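Local coordinates for saframycin Mx1 synthetase B (Legionella pneumophila subsp. pneumophila, PDB 3KXW), which belongs to the ANL superfamily of AMP-binding enzymes, is also named a fatty acid AMP ligase, and is modelled with 5'-O-[(S)-(dodecanoyloxy)(hydroxy)phosphoryl]adenosine bound, at residues 472-477 / 487-492. Residues are numbered along the deposited sequence; the frame is centred on the assembly and turned at random.
Sequences DIEFSL and GKCAAF
Glu474 accepts a hydrogen bond from the backbone of Ala491, the one hydrogen bond between segments 472-477 and 487-492. Ala491 N lies 2.9 Å from Glu474 OE2, the N-H...O angle is 162°, and the lone pair used is the anti one, directed away from OE1. The first torsion sets CG anti to the carbonyl carbon (chi1 -66°), and the extended chain beyond it carries the carboxylate to the strand, where OE2 also comes within 3.3 Å of Ala490 CA. Arg558, on helix 554-567, forms a salt bridge to the same oxygen, so OE2 is gripped by a main-chain N-H and a guanidinium.

The apolar contacts are small and local. Near the N-terminal end of the helical segment, Ile473 sets CG2 against Ala491 CB at 3.7 Å. Toward the other end, Cys489 SG approaches Leu477 CD1 (3.7 Å) and Glu474 CB (3.9 Å). Both Cys489 and Ala491 direct CB at the helix, as alternate residues of a strand can, while Ala490 between them points mainly away and touches Cys561 of helix 554-567, although its CB still meets Glu474 OE2.

The segment axes run roughly antiparallel, at 147°, and approach to 7.4 Å. Strand 486-496 is the outermost of its four-stranded sheet within the chain and pairs with 499-508, whose Leu502 and Val504 touch Ile473 and Leu477. The contact thus lays the helix on one face of the sheet, over its outermost strand, within the C-terminal domain characteristic of ANL enzymes. With all six touching residues buried, its chemistry implies a carboxylate held inside an otherwise apolar interface, its charge probably offset in part by Arg558.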
ATOM      1  N   ASP A 472       7.700 -18.268   5.640  1.00 19.31           N
ATOM      2  CA  ASP A 472       8.019 -17.825   4.292  1.00 19.50           C
ATOM      3  C   ASP A 472       9.132 -16.785   4.266  1.00 19.25           C
ATOM      4  O   ASP A 472       9.920 -16.743   3.325  1.00 17.71           O
ATOM      5  CB  ASP A 472       6.772 -17.338   3.553  1.00 21.90           C
ATOM      6  CG  ASP A 472       5.817 -18.470   3.213  1.00 23.09           C
ATOM      7  OD1 ASP A 472       6.225 -19.651   3.259  1.00 23.37           O
ATOM      8  OD2 ASP A 472       4.653 -18.181   2.873  1.00 23.73           O
ATOM      9  N   ILE A 473       9.195 -15.955   5.304  1.00 17.54           N
ATOM     10  CA  ILE A 473      10.265 -14.967   5.449  1.00 17.04           C
ATOM     11  C   ILE A 473      11.585 -15.695   5.686  1.00 17.36           C
ATOM     12  O   ILE A 473      12.606 -15.335   5.119  1.00 15.96           O
ATOM     13  CB  ILE A 473       9.997 -14.017   6.617  1.00 18.66           C
ATOM     14  CG1 ILE A 473       8.823 -13.080   6.316  1.00 19.26           C
ATOM     15  CG2 ILE A 473      11.243 -13.212   6.961  1.00 15.32           C
ATOM     16  CD1 ILE A 473       8.343 -12.311   7.546  1.00 17.11           C
ATOM     17  N   GLU A 474      11.557 -16.731   6.514  1.00 16.25           N
ATOM     18  CA  GLU A 474      12.760 -17.518   6.771  1.00 18.54           C
ATOM     19  C   GLU A 474      13.267 -18.155   5.476  1.00 18.34           C
ATOM     20  O   GLU A 474      14.474 -18.168   5.209  1.00 19.56           O
ATOM     21  CB  GLU A 474      12.485 -18.562   7.870  1.00 17.12           C
ATOM     22  CG  GLU A 474      12.201 -17.907   9.214  1.00 18.30           C
ATOM     23  CD  GLU A 474      11.553 -18.843  10.239  1.00 18.39           C
ATOM     24  OE1 GLU A 474      11.350 -20.032   9.917  1.00 21.06           O
ATOM     25  OE2 GLU A 474      11.258 -18.383  11.357  1.00 17.37           O
ATOM     26  N   PHE A 475      12.340 -18.659   4.668  1.00 17.73           N
ATOM     27  CA  PHE A 475      12.676 -19.240   3.366  1.00 19.29           C
ATOM     28  C   PHE A 475      13.384 -18.232   2.469  1.00 20.20           C
ATOM     29  O   PHE A 475      14.404 -18.557   1.837  1.00 20.02           O
ATOM     30  CB  PHE A 475      11.430 -19.758   2.649  1.00 22.88           C
ATOM     31  CG  PHE A 475      11.726 -20.391   1.313  1.00 24.49           C
ATOM     32  CD1 PHE A 475      11.959 -21.750   1.217  1.00 25.72           C
ATOM     33  CD2 PHE A 475      11.777 -19.618   0.157  1.00 23.05           C
ATOM     34  CE1 PHE A 475      12.236 -22.340  -0.011  1.00 27.15           C
ATOM     35  CE2 PHE A 475      12.062 -20.200  -1.076  1.00 27.46           C
ATOM     36  CZ  PHE A 475      12.290 -21.571  -1.152  1.00 25.65           C
ATOM     37  N   SER A 476      12.822 -17.024   2.392  1.00 18.11           N
ATOM     38  CA  SER A 476      13.399 -15.948   1.602  1.00 17.69           C
ATOM     39  C   SER A 476      14.851 -15.674   2.001  1.00 18.18           C
ATOM     40  O   SER A 476      15.733 -15.597   1.142  1.00 17.24           O
ATOM     41  CB  SER A 476      12.550 -14.666   1.711  1.00 17.88           C
ATOM     42  OG  SER A 476      11.352 -14.782   0.944  1.00 18.36           O
ATOM     43  N   LEU A 477      15.091 -15.544   3.303  1.00 17.04           N
ATOM     44  CA  LEU A 477      16.435 -15.261   3.813  1.00 17.70           C
ATOM     45  C   LEU A 477      17.391 -16.378   3.422  1.00 20.05           C
ATOM     46  O   LEU A 477      18.518 -16.135   2.956  1.00 20.12           O
ATOM     47  CB  LEU A 477      16.401 -15.106   5.348  1.00 18.02           C
ATOM     48  CG  LEU A 477      15.710 -13.836   5.846  1.00 19.85           C
ATOM     49  CD1 LEU A 477      15.274 -13.926   7.314  1.00 18.26           C
ATOM     50  CD2 LEU A 477      16.650 -12.665   5.660  1.00 20.03           C
ATOM     51  N   GLY A 487      24.063 -17.901   9.417  1.00 18.73           N
ATOM     52  CA  GLY A 487      23.771 -19.273   9.781  1.00 19.30           C
ATOM     53  C   GLY A 487      22.272 -19.455   9.639  1.00 20.28           C
ATOM     54  O   GLY A 487      21.697 -19.189   8.570  1.00 19.52           O
ATOM     55  N   LYS A 488      21.643 -19.882  10.728  1.00 20.19           N
ATOM     56  CA  LYS A 488      20.193 -20.024  10.785  1.00 23.27           C
ATOM     57  C   LYS A 488      19.464 -18.706  11.076  1.00 19.62           C
ATOM     58  O   LYS A 488      20.055 -17.732  11.545  1.00 17.63           O
ATOM     59  CB  LYS A 488      19.804 -21.097  11.810  1.00 25.36           C
ATOM     60  CG  LYS A 488      20.222 -22.513  11.397  1.00 27.38           C
ATOM     61  CD  LYS A 488      19.647 -22.853  10.041  1.00 31.22           C
ATOM     62  CE  LYS A 488      19.734 -24.333   9.773  1.00 37.57           C
ATOM     63  NZ  LYS A 488      21.125 -24.817  10.012  1.00 41.39           N
ATOM     64  N   CYS A 489      18.167 -18.681  10.796  1.00 19.89           N
ATOM     65  CA  CYS A 489      17.390 -17.475  11.028  1.00 17.71           C
ATOM     66  C   CYS A 489      15.978 -17.812  11.522  1.00 18.39           C
ATOM     67  O   CYS A 489      15.509 -18.944  11.403  1.00 18.39           O
ATOM     68  CB  CYS A 489      17.301 -16.632   9.747  1.00 18.41           C
ATOM     69  SG  CYS A 489      16.177 -17.292   8.464  1.00 24.72           S
ATOM     70  N   ALA A 490      15.304 -16.809  12.050  1.00 17.27           N
ATOM     71  CA  ALA A 490      13.950 -16.984  12.528  1.00 16.39           C
ATOM     72  C   ALA A 490      13.247 -15.639  12.403  1.00 16.45           C
ATOM     73  O   ALA A 490      13.876 -14.602  12.552  1.00 17.44           O
ATOM     74  CB  ALA A 490      13.951 -17.461  13.967  1.00 20.10           C
ATOM     75  N   ALA A 491      11.959 -15.674  12.076  1.00 15.76           N
ATOM     76  CA  ALA A 491      11.151 -14.461  11.970  1.00 16.00           C
ATOM     77  C   ALA A 491       9.886 -14.653  12.787  1.00 17.99           C
ATOM     78  O   ALA A 491       9.321 -15.725  12.797  1.00 18.62           O
ATOM     79  CB  ALA A 491      10.792 -14.192  10.523  1.00 15.47           C
ATOM     80  N   PHE A 492       9.439 -13.599  13.453  1.00 17.67           N
ATOM     81  CA  PHE A 492       8.250 -13.694  14.274  1.00 19.62           C
ATOM     82  C   PHE A 492       7.799 -12.307  14.628  1.00 19.72           C
ATOM     83  O   PHE A 492       8.567 -11.351  14.524  1.00 17.82           O
ATOM     84  CB  PHE A 492       8.516 -14.507  15.543  1.00 19.50           C
ATOM     85  CG  PHE A 492       9.738 -14.083  16.298  1.00 19.79           C
ATOM     86  CD1 PHE A 492       9.651 -13.172  17.343  1.00 22.54           C
ATOM     87  CD2 PHE A 492      10.982 -14.574  15.958  1.00 20.35           C
ATOM     88  CE1 PHE A 492      10.781 -12.769  18.040  1.00 23.42           C
ATOM     89  CE2 PHE A 492      12.120 -14.171  16.653  1.00 22.41           C
ATOM     90  CZ  PHE A 492      12.016 -13.277  17.698  1.00 23.01           C
TER